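Local structure of UPF0336 protein Rv0637 (Mycobacterium tuberculosis, 5ZY8) at residues M10-P15 / K65-D70; H36-S41 / A52-L57; W104-I109 / V122-C127. The protein is the HadC subunit, a hot-dog-fold protein that probably takes part in dehydrating (3R)-hydroxyacyl chains carried on acyl carrier protein. One frame throughout, in Å; residues are numbered along the deposited sequence.

Interaction 1. Residues M10-P15 / K65-D70; sequences MIWRYP and KYVQLD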
loop_
_atom_site.group_PDB
_atom_site.type_symbol
_atom_site.label_atom_id
_atom_site.label_comp_id
_atom_site.label_asym_id
_atom_site.label_seq_id
_atom_site.Cartn_x
_atom_site.Cartn_y
_atom_site.Cartn_z
ATOM N N MET C 10 13.015 -22.497 17.279
ATOM C CA MET C 10 12.918 -21.146 17.805
ATOM C C MET C 10 11.505 -20.596 17.618
ATOM O O MET C 10 10.895 -20.753 16.554
ATOM C CB MET C 10 13.944 -20.254 17.113
ATOM C CG MET C 10 15.274 -20.208 17.843
ATOM S SD MET C 10 16.597 -19.416 16.913
ATOM C CE MET C 10 17.865 -19.328 18.179
ATOM N N ILE C 11 10.981 -19.960 18.665
ATOM C CA ILE C 11 9.690 -19.280 18.621
ATOM C C ILE C 11 9.989 -17.794 18.701
ATOM O O ILE C 11 10.641 -17.338 19.648
ATOM C CB ILE C 11 8.750 -19.709 19.760
ATOM C CG1 ILE C 11 8.359 -21.184 19.645
ATOM C CG2 ILE C 11 7.512 -18.817 19.805
ATOM C CD1 ILE C 11 7.667 -21.724 20.882
ATOM N N TRP C 12 9.498 -17.040 17.721
ATOM C CA TRP C 12 9.774 -15.609 17.614
ATOM C C TRP C 12 8.447 -14.871 17.731
ATOM O O TRP C 12 7.641 -14.879 16.798
ATOM C CB TRP C 12 10.507 -15.300 16.306
ATOM C CG TRP C 12 11.065 -13.919 16.236
ATOM C CD1 TRP C 12 10.490 -12.818 15.666
ATOM C CD2 TRP C 12 12.301 -13.477 16.804
ATOM N NE1 TRP C 12 11.311 -11.723 15.818
ATOM C CE2 TRP C 12 12.427 -12.101 16.518
ATOM C CE3 TRP C 12 13.318 -14.114 17.520
ATOM C CZ2 TRP C 12 13.528 -11.353 16.926
ATOM C CZ3 TRP C 12 14.410 -13.371 17.920
ATOM C CH2 TRP C 12 14.504 -12.004 17.626
ATOM N N ARG C 13 8.209 -14.266 18.893
ATOM C CA ARG C 13 7.015 -13.459 19.097
ATOM C C ARG C 13 7.245 -12.052 18.556
ATOM O O ARG C 13 8.238 -11.398 18.898
ATOM C CB ARG C 13 6.639 -13.423 20.582
ATOM C CG ARG C 13 5.884 -14.668 21.053
ATOM C CD ARG C 13 5.923 -14.835 22.564
ATOM N NE ARG C 13 6.593 -16.072 22.967
ATOM C CZ ARG C 13 7.276 -16.225 24.100
ATOM N NH1 ARG C 13 7.851 -17.389 24.384
ATOM N NH2 ARG C 13 7.385 -15.214 24.954
ATOM N N TYR C 14 6.339 -11.597 17.694
ATOM C CA TYR C 14 6.459 -10.266 17.113
ATOM C C TYR C 14 6.048 -9.226 18.145
ATOM O O TYR C 14 4.924 -9.292 18.662
ATOM C CB TYR C 14 5.603 -10.147 15.864
ATOM C CG TYR C 14 5.902 -8.926 15.013
ATOM C CD1 TYR C 14 7.131 -8.778 14.377
ATOM C CD2 TYR C 14 4.936 -7.943 14.801
ATOM C CE1 TYR C 14 7.404 -7.668 13.586
ATOM C CE2 TYR C 14 5.194 -6.836 14.008
ATOM C CZ TYR C 14 6.431 -6.700 13.401
ATOM O OH TYR C 14 6.697 -5.596 12.607
ATOM N N PRO C 15 6.913 -8.262 18.473
ATOM C CA PRO C 15 6.647 -7.364 19.611
ATOM C C PRO C 15 5.567 -6.317 19.356
ATOM O O PRO C 15 5.304 -5.494 20.242
ATOM C CB PRO C 15 8.012 -6.699 19.840
ATOM C CG PRO C 15 8.663 -6.717 18.491
ATOM C CD PRO C 15 8.199 -7.970 17.810
ATOM N N LYS C 65 5.636 -11.444 6.754
ATOM C CA LYS C 65 6.994 -11.019 6.425
ATOM C C LYS C 65 7.499 -9.889 7.314
ATOM O O LYS C 65 8.715 -9.749 7.490
ATOM C CB LYS C 65 7.088 -10.582 4.958
ATOM C CG LYS C 65 8.530 -10.481 4.482
ATOM C CD LYS C 65 8.673 -9.802 3.144
ATOM C CE LYS C 65 9.758 -10.512 2.342
ATOM N NZ LYS C 65 9.665 -10.336 0.866
ATOM N N TYR C 66 6.607 -9.111 7.927
ATOM C CA TYR C 66 7.045 -8.253 9.021
ATOM C C TYR C 66 7.805 -9.071 10.056
ATOM O O TYR C 66 8.894 -8.680 10.499
ATOM C CB TYR C 66 5.842 -7.570 9.680
ATOM C CG TYR C 66 5.293 -6.342 8.988
ATOM C CD1 TYR C 66 5.976 -5.724 7.933
ATOM C CD2 TYR C 66 4.085 -5.788 9.400
ATOM C CE1 TYR C 66 5.463 -4.586 7.307
ATOM C CE2 TYR C 66 3.567 -4.655 8.785
ATOM C CZ TYR C 66 4.262 -4.057 7.740
ATOM O OH TYR C 66 3.735 -2.941 7.139
ATOM N N VAL C 67 7.268 -10.247 10.400
ATOM C CA VAL C 67 7.852 -11.076 11.447
ATOM C C VAL C 67 9.105 -11.770 10.939
ATOM O O VAL C 67 10.137 -11.799 11.621
ATOM C CB VAL C 67 6.820 -12.097 11.956
ATOM C CG1 VAL C 67 7.363 -12.852 13.170
ATOM C CG2 VAL C 67 5.519 -11.405 12.271
ATOM N N GLN C 68 9.038 -12.327 9.727
ATOM C CA GLN C 68 10.188 -13.041 9.190
ATOM C C GLN C 68 11.408 -12.132 9.116
ATOM O O GLN C 68 12.504 -12.518 9.537
ATOM C CB GLN C 68 9.871 -13.618 7.809
ATOM C CG GLN C 68 9.087 -14.917 7.805
ATOM C CD GLN C 68 8.494 -15.229 6.437
ATOM O OE1 GLN C 68 9.227 -15.443 5.466
ATOM N NE2 GLN C 68 7.168 -15.260 6.355
ATOM N N LEU C 69 11.240 -10.913 8.588
ATOM C CA LEU C 69 12.380 -10.006 8.499
ATOM C C LEU C 69 12.870 -9.575 9.875
ATOM O O LEU C 69 14.081 -9.457 10.086
ATOM C CB LEU C 69 12.049 -8.785 7.644
ATOM C CG LEU C 69 11.597 -9.087 6.221
ATOM C CD1 LEU C 69 11.114 -7.822 5.540
ATOM C CD2 LEU C 69 12.707 -9.759 5.414
ATOM N N ASP C 70 11.962 -9.339 10.825
ATOM C CA ASP C 70 12.414 -9.036 12.180
ATOM C C ASP C 70 13.294 -10.158 12.718
ATOM O O ASP C 70 14.315 -9.900 13.367
ATOM C CB ASP C 70 11.222 -8.787 13.104
ATOM C CG ASP C 70 11.637 -8.243 14.475
ATOM O OD1 ASP C 70 12.131 -9.019 15.317
ATOM O OD2 ASP C 70 11.458 -7.033 14.720
#
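Trp12 and Tyr14, on strand 11-19, outermost in this chain's sheet, reach Tyr66, Val67 and Asp70 on helix 61-74, the long helix that the antiparallel sheet wraps in a hot-dog fold. The axes of the strand and helix segments come no closer than 8.9 Å, so side chains do most of the bridging.

The polar part is one bond. Trp12 NE1 donates to Asp70 OD1 at 2.9 Å, and the N-H...O angle of 137° shows that it is bent. The oxygen lies practically in the indole plane, whereas the donor meets it on its anti side, out of the carboxylate plane. Asp70 CG, anti to its own backbone N (chi1 -171°), also lies in the ring plane at the indole edge, with the carboxylate plane turned 47° from the ring.

Apolar packing centres on Val67, whose two methyls divide the work. Val67 CG1 approaches Trp12 CD1 at the ring edge (4.0 Å), and Val67 CG2 lies obliquely beside Tyr14 CG (3.7 Å). Further out on the phenol, Asp70 CB lies at the edge of the Tyr14 ring, 4.0 Å from Tyr14 CE1.

Two further partners place the contact. Phe71 meets the Trp12 ring edge-to-face. Tyr66 meets the strand with its CB, while its OH is hydrogen-bonded to Glu27 of the second subunit.

The outer end of Tyr14 rests on the start of the Tyr66 side chain: Tyr14 OH is 3.6 Å from Tyr66 CB.

Interaction 2. Residues H36-S41 / A52-L57; sequences HPAFFS and ALVAPL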
loop_
_atom_site.group_PDB
_atom_site.type_symbol
_atom_site.label_atom_id
_atom_site.label_comp_id
_atom_site.label_asym_id
_atom_site.label_seq_id
_atom_site.Cartn_x
_atom_site.Cartn_y
_atom_site.Cartn_z
ATOM N N HIS C 36 -15.086 -10.063 -5.743
ATOM C CA HIS C 36 -16.231 -10.359 -4.895
ATOM C C HIS C 36 -16.602 -9.133 -4.066
ATOM O O HIS C 36 -15.723 -8.518 -3.448
ATOM C CB HIS C 36 -15.932 -11.548 -3.982
ATOM C CG HIS C 36 -17.152 -12.157 -3.358
ATOM N ND1 HIS C 36 -17.930 -11.488 -2.436
ATOM C CD2 HIS C 36 -17.734 -13.366 -3.533
ATOM C CE1 HIS C 36 -18.937 -12.259 -2.069
ATOM N NE2 HIS C 36 -18.842 -13.403 -2.720
ATOM N N PRO C 37 -17.877 -8.737 -4.040
ATOM C CA PRO C 37 -18.266 -7.527 -3.299
ATOM C C PRO C 37 -18.039 -7.595 -1.787
ATOM O O PRO C 37 -18.074 -6.543 -1.137
ATOM C CB PRO C 37 -19.758 -7.384 -3.628
ATOM C CG PRO C 37 -20.182 -8.729 -4.084
ATOM C CD PRO C 37 -19.000 -9.302 -4.795
ATOM N N ALA C 38 -17.827 -8.777 -1.199
ATOM C CA ALA C 38 -17.499 -8.815 0.222
ATOM C C ALA C 38 -16.078 -8.324 0.498
ATOM O O ALA C 38 -15.747 -8.001 1.644
ATOM C CB ALA C 38 -17.683 -10.223 0.775
ATOM N N PHE C 39 -15.227 -8.257 -0.523
ATOM C CA PHE C 39 -13.941 -7.607 -0.336
ATOM C C PHE C 39 -14.054 -6.081 -0.232
ATOM O O PHE C 39 -13.143 -5.449 0.318
ATOM C CB PHE C 39 -12.987 -7.996 -1.469
ATOM C CG PHE C 39 -12.528 -9.430 -1.414
ATOM C CD1 PHE C 39 -11.932 -9.940 -0.270
ATOM C CD2 PHE C 39 -12.665 -10.262 -2.517
ATOM C CE1 PHE C 39 -11.502 -11.262 -0.223
ATOM C CE2 PHE C 39 -12.232 -11.588 -2.475
ATOM C CZ PHE C 39 -11.652 -12.086 -1.327
ATOM N N PHE C 40 -15.140 -5.470 -0.730
ATOM C CA PHE C 40 -15.191 -4.016 -0.871
ATOM C C PHE C 40 -16.347 -3.311 -0.158
ATOM O O PHE C 40 -16.221 -2.110 0.125
ATOM C CB PHE C 40 -15.211 -3.627 -2.355
ATOM C CG PHE C 40 -14.093 -4.235 -3.147
ATOM C CD1 PHE C 40 -12.852 -3.618 -3.209
ATOM C CD2 PHE C 40 -14.282 -5.427 -3.840
ATOM C CE1 PHE C 40 -11.810 -4.176 -3.949
ATOM C CE2 PHE C 40 -13.252 -5.996 -4.583
ATOM C CZ PHE C 40 -12.010 -5.368 -4.638
ATOM N N SER C 41 -17.458 -3.993 0.121
ATOM C CA SER C 41 -18.656 -3.369 0.673
ATOM C C SER C 41 -19.025 -3.979 2.021
ATOM O O SER C 41 -18.968 -5.198 2.194
ATOM C CB SER C 41 -19.836 -3.508 -0.289
ATOM O OG SER C 41 -21.065 -3.422 0.412
ATOM N N ALA C 52 -17.648 -6.636 9.402
ATOM C CA ALA C 52 -16.674 -5.816 8.689
ATOM C C ALA C 52 -16.375 -6.515 7.369
ATOM O O ALA C 52 -16.897 -7.595 7.093
ATOM C CB ALA C 52 -15.403 -5.590 9.512
ATOM N N LEU C 53 -15.560 -5.896 6.525
ATOM C CA LEU C 53 -15.219 -6.517 5.250
ATOM C C LEU C 53 -14.240 -7.662 5.451
ATOM O O LEU C 53 -13.491 -7.706 6.431
ATOM C CB LEU C 53 -14.558 -5.527 4.284
ATOM C CG LEU C 53 -15.168 -4.204 3.829
ATOM C CD1 LEU C 53 -15.206 -3.257 4.986
ATOM C CD2 LEU C 53 -14.364 -3.598 2.682
ATOM N N VAL C 54 -14.252 -8.589 4.519
ATOM C CA VAL C 54 -13.307 -9.695 4.536
ATOM C C VAL C 54 -12.029 -9.247 3.843
ATOM O O VAL C 54 -12.063 -8.612 2.777
ATOM C CB VAL C 54 -13.890 -10.935 3.844
ATOM C CG1 VAL C 54 -12.984 -12.135 4.070
ATOM C CG2 VAL C 54 -15.293 -11.185 4.313
ATOM N N ALA C 55 -10.895 -9.600 4.436
ATOM C CA ALA C 55 -9.610 -9.272 3.853
ATOM C C ALA C 55 -9.302 -10.235 2.716
ATOM O O ALA C 55 -9.805 -11.358 2.699
ATOM C CB ALA C 55 -8.509 -9.343 4.905
ATOM N N PRO C 56 -8.516 -9.805 1.734
ATOM C CA PRO C 56 -8.076 -10.738 0.692
ATOM C C PRO C 56 -7.354 -11.914 1.329
ATOM O O PRO C 56 -6.609 -11.756 2.297
ATOM C CB PRO C 56 -7.135 -9.888 -0.172
ATOM C CG PRO C 56 -7.580 -8.490 0.058
ATOM C CD PRO C 56 -8.064 -8.426 1.477
ATOM N N LEU C 57 -7.585 -13.106 0.784
ATOM C CA LEU C 57 -7.144 -14.304 1.491
ATOM C C LEU C 57 -5.631 -14.424 1.589
ATOM O O LEU C 57 -5.151 -15.224 2.394
ATOM C CB LEU C 57 -7.751 -15.561 0.856
ATOM C CG LEU C 57 -9.270 -15.441 0.676
ATOM C CD1 LEU C 57 -9.854 -16.539 -0.200
ATOM C CD2 LEU C 57 -9.946 -15.402 2.039
#
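Phe39 and Val54 mark the closest backbone approach, 5.3 Å between their CA atoms, where the irregular segments before and after helix 42-47 in the chain meet in this hot-dog protein. Residues 37-39 have helical backbone angles, and Pro37 O accepts from both Phe40 N and Ser41 N, which rounds the chain into a compact turn. Segment 52-57 runs past it extended. A single hydrogen bond joins the two, from Val54 N to Ala38 O (3.3 Å, N-H...O 157°), its donor tilted 27° from the carbonyl plane. Ser41 then N-caps helix 42-47 through its OG, bonded to Ala44 N.

Within the turn, His36 ND1 accepts from Ala38 N at 3.0 Å, in the imidazole plane. Across the contact, Leu53 CD2 lies against the turn backbone, beside Phe39 O and 3.5 Å from Phe40 C. The chain of another protein packs on His36, Phe39, Val54 and Leu57. Although the Phe39 CB leaves away from segment 52-57, with CG anti to the carbonyl carbon (chi1 -70°), the ring presents its edge to two backbone oxygens: Phe39 CD1 is 3.3 Å from Val54 O, and Phe39 CE1 is 3.4 Å from Ala55 O.

Interaction 3. Residues W104-I109 / V122-C127; sequences WARMDI and VTRNLC
Leu126 lays its CD2 methyl over one face of the Arg106 guanidinium, toward the rim, with Arg106 NH2 as the nearest atom at 3.4 Å. Its CD1 lies over the rim of one face of the Arg124 guanidinium. Arg106 grips Asp108 side-on, NE to OD1 (3.1 Å) and NH1 to OD2 (2.8 Å). Both oxygens use syn lone pairs, and both lie near the guanidinium plane. Arg124 NE completes the network through a long salt bridge to Asp108 OD2, 3.8 Å. Arg106 NH1 and Arg124 NH1 are 4.0 Å apart; the carboxylate beside them probably offsets part of the repulsion.

Beneath them runs an antiparallel hairpin ladder. Arg106 with Leu126 and Asp108 with Arg124 are hydrogen-bonded pairs, two bonds each, such as Asp108 N to Arg124 O (2.8 Å). Met107 and Asn125, a non-hydrogen-bonded pair, point to the other face, where Met107 CG lies 3.5 Å from Asn125 ND2.

That face meets helix 61-74, with Met107 on Val67 and Phe71, and Asn125 on Gln68. On the face of Arg106 and Asp108, Arg124 NH2 forms a salt bridge with Glu137 and a hydrogen bond with Tyr139 of strand 134-143, which flanks the hairpin opposite strand 11-19.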
loop_
_atom_site.group_PDB
_atom_site.type_symbol
_atom_site.label_atom_id
_atom_site.label_comp_id
_atom_site.label_asym_id
_atom_site.label_seq_id
_atom_site.Cartn_x
_atom_site.Cartn_y
_atom_site.Cartn_z
ATOM N N TRP C 104 -1.956 -10.639 16.546
ATOM C CA TRP C 104 -0.635 -10.835 17.130
ATOM C C TRP C 104 0.037 -11.997 16.421
ATOM O O TRP C 104 -0.551 -13.073 16.280
ATOM C CB TRP C 104 -0.706 -11.107 18.637
ATOM C CG TRP C 104 -1.282 -9.978 19.425
ATOM C CD1 TRP C 104 -2.602 -9.781 19.740
ATOM C CD2 TRP C 104 -0.564 -8.881 20.002
ATOM N NE1 TRP C 104 -2.747 -8.624 20.479
ATOM C CE2 TRP C 104 -1.512 -8.054 20.654
ATOM C CE3 TRP C 104 0.786 -8.517 20.034
ATOM C CZ2 TRP C 104 -1.147 -6.885 21.324
ATOM C CZ3 TRP C 104 1.145 -7.362 20.709
ATOM C CH2 TRP C 104 0.183 -6.561 21.343
ATOM N N ALA C 105 1.273 -11.782 16.004
ATOM C CA ALA C 105 1.995 -12.725 15.176
ATOM C C ALA C 105 3.066 -13.432 15.991
ATOM O O ALA C 105 3.656 -12.867 16.920
ATOM C CB ALA C 105 2.619 -12.024 13.970
ATOM N N ARG C 106 3.284 -14.689 15.634
ATOM C CA ARG C 106 4.250 -15.548 16.302
ATOM C C ARG C 106 4.769 -16.516 15.256
ATOM O O ARG C 106 3.989 -17.283 14.685
ATOM C CB ARG C 106 3.612 -16.286 17.483
ATOM C CG ARG C 106 4.580 -17.117 18.305
ATOM C CD ARG C 106 3.831 -18.073 19.215
ATOM N NE ARG C 106 4.017 -19.474 18.847
ATOM C CZ ARG C 106 3.260 -20.470 19.303
ATOM N NH1 ARG C 106 3.496 -21.724 18.923
ATOM N NH2 ARG C 106 2.263 -20.211 20.142
ATOM N N MET C 107 6.059 -16.454 14.972
ATOM C CA MET C 107 6.670 -17.331 13.987
ATOM C C MET C 107 7.432 -18.440 14.701
ATOM O O MET C 107 8.291 -18.163 15.542
ATOM C CB MET C 107 7.610 -16.537 13.090
ATOM C CG MET C 107 7.947 -17.202 11.784
ATOM S SD MET C 107 9.418 -16.399 11.158
ATOM C CE MET C 107 10.613 -17.008 12.347
ATOM N N ASP C 108 7.144 -19.691 14.344
ATOM C CA ASP C 108 7.955 -20.816 14.783
ATOM C C ASP C 108 8.774 -21.355 13.618
ATOM O O ASP C 108 8.334 -21.348 12.466
ATOM C CB ASP C 108 7.094 -21.964 15.343
ATOM C CG ASP C 108 6.137 -21.521 16.445
ATOM O OD1 ASP C 108 6.233 -20.357 16.883
ATOM O OD2 ASP C 108 5.301 -22.351 16.892
ATOM N N ILE C 109 9.947 -21.888 13.938
ATOM C CA ILE C 109 10.721 -22.630 12.952
ATOM C C ILE C 109 10.190 -24.059 12.918
ATOM O O ILE C 109 10.392 -24.843 13.854
ATOM C CB ILE C 109 12.217 -22.599 13.258
ATOM C CG1 ILE C 109 12.700 -21.151 13.258
ATOM C CG2 ILE C 109 12.965 -23.486 12.262
ATOM C CD1 ILE C 109 13.091 -20.624 11.906
ATOM N N VAL C 122 11.224 -24.087 6.915
ATOM C CA VAL C 122 9.775 -23.937 6.893
ATOM C C VAL C 122 9.405 -23.095 8.098
ATOM O O VAL C 122 9.556 -23.537 9.245
ATOM C CB VAL C 122 9.048 -25.287 6.926
ATOM C CG1 VAL C 122 7.547 -25.071 7.029
ATOM C CG2 VAL C 122 9.385 -26.090 5.686
ATOM N N THR C 123 8.940 -21.876 7.846
ATOM C CA THR C 123 8.415 -21.030 8.902
ATOM C C THR C 123 6.915 -21.250 9.039
ATOM O O THR C 123 6.213 -21.451 8.043
ATOM C CB THR C 123 8.726 -19.560 8.619
ATOM O OG1 THR C 123 7.895 -19.076 7.554
ATOM C CG2 THR C 123 10.185 -19.409 8.230
ATOM N N ARG C 124 6.428 -21.196 10.281
ATOM C CA ARG C 124 5.003 -21.254 10.595
ATOM C C ARG C 124 4.652 -19.950 11.293
ATOM O O ARG C 124 5.132 -19.682 12.397
ATOM C CB ARG C 124 4.670 -22.468 11.470
ATOM C CG ARG C 124 3.302 -22.433 12.175
ATOM C CD ARG C 124 3.115 -23.670 13.071
ATOM N NE ARG C 124 2.649 -23.381 14.430
ATOM C CZ ARG C 124 1.504 -23.827 14.946
ATOM N NH1 ARG C 124 1.174 -23.519 16.195
ATOM N NH2 ARG C 124 0.691 -24.581 14.217
ATOM N N ASN C 125 3.836 -19.134 10.647
ATOM C CA ASN C 125 3.394 -17.877 11.230
ATOM C C ASN C 125 2.015 -18.089 11.840
ATOM O O ASN C 125 1.042 -18.376 11.134
ATOM C CB ASN C 125 3.413 -16.761 10.189
ATOM C CG ASN C 125 4.830 -16.418 9.749
ATOM O OD1 ASN C 125 5.426 -17.124 8.923
ATOM N ND2 ASN C 125 5.399 -15.369 10.346
ATOM N N LEU C 126 1.958 -17.967 13.160
ATOM C CA LEU C 126 0.735 -18.057 13.945
ATOM C C LEU C 126 0.123 -16.677 14.147
ATOM O O LEU C 126 0.827 -15.732 14.520
ATOM C CB LEU C 126 1.069 -18.674 15.300
ATOM C CG LEU C 126 -0.042 -19.405 16.025
ATOM C CD1 LEU C 126 -0.145 -20.815 15.463
ATOM C CD2 LEU C 126 0.205 -19.416 17.527
ATOM N N CYS C 127 -1.182 -16.554 13.916
ATOM C CA CYS C 127 -1.879 -15.286 14.124
ATOM C C CYS C 127 -3.017 -15.488 15.111
ATOM O O CYS C 127 -3.895 -16.334 14.900
ATOM C CB CYS C 127 -2.398 -14.684 12.814
ATOM S SG CYS C 127 -1.131 -14.470 11.568
#

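Interactions 1 and 3 belong to one unit, their centres about 7 Å apart. Strand 11-19 pairs with strand 102-113, the Trp12 N to Met107 O distance of 2.7 Å being a probable hydrogen bond, and Val67 packs on Ala105, so helix and sheet share one interface. Interaction 1 is mainly a surface contact of side chains around one bent polar bond; interaction 3, partly buried, combines a backbone ladder with a salt-bridge network on the face of Arg106 and Asp108. Interaction 2 lies across the chain's centre from interaction 1, about 27 Å away between centres. Largely buried, it joins loops with one backbone bond and apolar side chains laid against backbone, at a boundary with another protein.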